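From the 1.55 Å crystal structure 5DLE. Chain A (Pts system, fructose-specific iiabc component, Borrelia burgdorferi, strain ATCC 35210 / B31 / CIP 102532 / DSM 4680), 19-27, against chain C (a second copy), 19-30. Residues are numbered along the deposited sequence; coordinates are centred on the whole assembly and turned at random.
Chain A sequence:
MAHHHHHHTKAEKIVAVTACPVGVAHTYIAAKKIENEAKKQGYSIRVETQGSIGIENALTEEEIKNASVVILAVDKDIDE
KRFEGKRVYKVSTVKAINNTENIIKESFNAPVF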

# COMPACT_ATOMS: atom_id res chain seq x y z
N ALA A 19 8.55 1.88 10.28
CA ALA A 19 8.83 3.12 9.55
C ALA A 19 9.18 2.78 8.12
O ALA A 19 10.23 2.22 7.87
N CYS A 20 8.30 3.14 7.19
CA CYS A 20 8.60 3.02 5.76
C CYS A 20 8.23 4.35 5.13
O CYS A 20 7.07 4.77 5.24
N PRO A 21 9.15 5.01 4.42
CA PRO A 21 8.84 6.35 3.89
C PRO A 21 8.20 6.31 2.51
O PRO A 21 8.41 7.23 1.71
N VAL A 22 7.45 5.27 2.19
CA VAL A 22 6.63 5.19 0.99
C VAL A 22 5.19 5.09 1.47
O VAL A 22 4.79 4.02 1.98
N GLY A 23 4.39 6.13 1.23
CA GLY A 23 2.97 6.08 1.61
C GLY A 23 2.81 5.66 3.07
O GLY A 23 3.57 6.07 3.95
N VAL A 24 1.79 4.83 3.30
CA VAL A 24 1.47 4.33 4.64
C VAL A 24 1.38 2.82 4.71
O VAL A 24 1.34 2.26 5.84
N ALA A 25 1.37 2.11 3.58
CA ALA A 25 0.99 0.70 3.60
C ALA A 25 2.01 -0.16 4.39
O ALA A 25 1.63 -0.91 5.30
N HIS A 26 3.29 -0.13 4.01
CA HIS A 26 4.23 -0.98 4.75
C HIS A 26 4.29 -0.63 6.22
O HIS A 26 4.40 -1.53 7.07
N THR A 27 4.24 0.67 6.55
CA THR A 27 4.26 1.07 7.97
C THR A 27 3.12 0.40 8.72
O THR A 27 3.34 -0.17 9.82
N ALA C 19 11.03 -5.72 -7.74
CA ALA C 19 10.63 -6.95 -7.05
C ALA C 19 10.57 -6.65 -5.57
O ALA C 19 11.58 -6.69 -4.88
N CYS C 20 9.36 -6.40 -5.07
CA CYS C 20 9.14 -6.37 -3.62
C CYS C 20 8.17 -7.49 -3.30
O CYS C 20 7.08 -7.54 -3.88
N PRO C 21 8.50 -8.42 -2.37
CA PRO C 21 7.63 -9.57 -2.11
C PRO C 21 6.52 -9.30 -1.10
O PRO C 21 6.08 -10.22 -0.41
N VAL C 22 6.07 -8.05 -0.99
CA VAL C 22 4.90 -7.68 -0.21
C VAL C 22 3.86 -7.23 -1.22
O VAL C 22 3.94 -6.12 -1.78
N GLY C 23 2.88 -8.09 -1.49
CA GLY C 23 1.83 -7.71 -2.44
C GLY C 23 2.40 -7.29 -3.77
O GLY C 23 3.28 -7.94 -4.30
N VAL C 24 1.79 -6.25 -4.32
CA VAL C 24 2.22 -5.65 -5.60
C VAL C 24 2.55 -4.17 -5.49
O VAL C 24 3.10 -3.60 -6.46
N ALA C 25 2.27 -3.52 -4.37
CA ALA C 25 2.33 -2.06 -4.34
C ALA C 25 3.74 -1.53 -4.62
O ALA C 25 3.94 -0.74 -5.56
N HIS C 26 4.74 -1.88 -3.79
CA HIS C 26 6.08 -1.34 -4.03
C HIS C 26 6.62 -1.75 -5.40
O HIS C 26 7.31 -0.93 -6.06
N THR C 27 6.35 -2.99 -5.83
CA THR C 27 6.77 -3.40 -7.18
C THR C 27 6.21 -2.44 -8.23
O THR C 27 6.95 -2.00 -9.12
N TYR C 28 4.92 -2.11 -8.15
CA TYR C 28 4.31 -1.28 -9.20
C TYR C 28 4.67 0.20 -9.03
O TYR C 28 4.79 0.91 -10.03
N ILE C 29 4.78 0.70 -7.77
CA ILE C 29 5.18 2.09 -7.56
C ILE C 29 6.59 2.31 -8.10
O ILE C 29 6.84 3.26 -8.84
N ALA C 30 7.51 1.41 -7.77
CA ALA C 30 8.88 1.56 -8.27
C ALA C 30 8.90 1.47 -9.78
O ALA C 30 9.63 2.22 -10.44

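Packing of the 19-27 stretch of chain A against the 19-30 stretch of chain C, two copies of one loop leading into a helix, with V24(A) and V24(C) at the N-cap positions. The backbones stay well apart, V22(A) CA lying 8.3 Å from H26(C) CA and H26(A) CA 8.4 Å from V22(C) CA; side chains and two waters occupy the space between, and the two stretches together bury 312 Å².

Aromatic stacking dominates. The CA-to-CB bonds of H26(A) and H26(C) point toward the opposing stretch with chi1 in the m well (-79° in both), and their rings stack face to face, centroids 3.6 Å apart and planes within 1°. The closest atoms are H26(A) CD2 and H26(C) NE2, at 3.4 Å. The two NE2 atoms, H26(A) and H26(C), are 3.5 Å apart, but the angle is too poor for a hydrogen bond.

Sulfur-aromatic contacts flank the stack. Both cysteines are t rotamers and meet the partner ring at its edge: C20(A) SG lies 3.7 Å from H26(C) CE1, and C20(C) SG 3.8 Å from H26(A) CE1.

V22(A) and V22(C), also t and directed toward the partner, make van der Waals contacts oblique to the rings: V22(A) CB approaches H26(C) NE2 at 3.7 Å, and V22(C) CG1 approaches H26(A) NE2 at the same distance. I29(C), m at chi1 and t at chi2, adds an apolar contact, its CD1 lying 4.1 Å from V22(A) CG1.

No direct hydrogen bond crosses the contact; two waters supply the polar links. Water 1 donates to V22(A) O (2.8 Å from the water O), accepts from H26(A) N (2.9 Å) and bonds to H26(C) NE2 (2.8 Å). Water 2 repeats the pattern with V22(C) O (2.7 Å), H26(C) N (2.9 Å) and H26(A) NE2 (2.8 Å). Each water thus ties one copy's backbone to the other's imidazole, while H26(A) ND1 and H26(C) ND1 are hydrogen-bonded elsewhere in the structure.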

# COMPACT_ATOMS: atom_id res chain seq x y z
CB ALA A 19 9.96 3.89 10.22
CB CYS A 20 7.83 1.86 5.17
SG CYS A 20 8.08 1.81 3.35
CB PRO A 21 10.21 7.02 3.83
CG PRO A 21 11.14 5.87 3.50
CD PRO A 21 10.57 4.67 4.30
CB VAL A 22 7.01 4.01 0.12
CG1 VAL A 22 6.04 3.93 -1.07
CG2 VAL A 22 8.41 4.19 -0.37
CB VAL A 24 0.16 4.93 5.18
CG1 VAL A 24 0.36 6.44 5.47
CG2 VAL A 24 -1.05 4.65 4.25
CB ALA A 25 0.84 0.11 2.20
CB HIS A 26 5.63 -0.96 4.17
CG HIS A 26 5.77 -1.82 2.95
ND1 HIS A 26 6.96 -2.42 2.62
CD2 HIS A 26 4.90 -2.12 1.96
CE1 HIS A 26 6.82 -3.07 1.47
NE2 HIS A 26 5.58 -2.91 1.05
CB THR A 27 4.11 2.59 8.04
OG1 THR A 27 5.26 3.17 7.46
CG2 THR A 27 3.97 3.08 9.46
CB ALA C 19 11.61 -8.09 -7.34
CB CYS C 20 8.59 -5.01 -3.24
SG CYS C 20 8.06 -5.03 -1.48
CB PRO C 21 8.62 -10.60 -1.55
CG PRO C 21 9.58 -9.72 -0.79
CD PRO C 21 9.80 -8.53 -1.69
CB VAL C 22 5.20 -6.58 0.81
CG1 VAL C 22 3.92 -6.15 1.53
CG2 VAL C 22 6.18 -7.07 1.88
CB VAL C 24 1.18 -5.87 -6.72
CG1 VAL C 24 1.08 -7.36 -7.09
CG2 VAL C 24 -0.18 -5.24 -6.39
CB ALA C 25 1.83 -1.54 -3.01
CB HIS C 26 7.09 -1.72 -2.96
CG HIS C 26 6.97 -0.90 -1.72
ND1 HIS C 26 8.03 -0.72 -0.86
CD2 HIS C 26 5.92 -0.24 -1.17
CE1 HIS C 26 7.64 0.02 0.17
NE2 HIS C 26 6.36 0.32 0.02
CB THR C 27 6.27 -4.82 -7.43
OG1 THR C 27 6.96 -5.71 -6.55
CG2 THR C 27 6.44 -5.27 -8.86
CB TYR C 28 2.79 -1.46 -9.18
CG TYR C 28 2.24 -2.77 -9.69
CD1 TYR C 28 2.99 -3.61 -10.51
CD2 TYR C 28 0.92 -3.09 -9.47
CE1 TYR C 28 2.42 -4.75 -11.07
CE2 TYR C 28 0.34 -4.21 -9.99
CZ TYR C 28 1.07 -5.03 -10.79
OH TYR C 28 0.49 -6.14 -11.31
CB ILE C 29 5.08 2.49 -6.07
CG1 ILE C 29 3.67 2.34 -5.55
CG2 ILE C 29 5.51 3.95 -5.91
CD1 ILE C 29 3.71 2.23 -4.00
CB ALA C 30 9.80 0.50 -7.66
O HOH W 1 4.38 1.31 1.68
O HOH W 2 4.27 -3.43 -1.34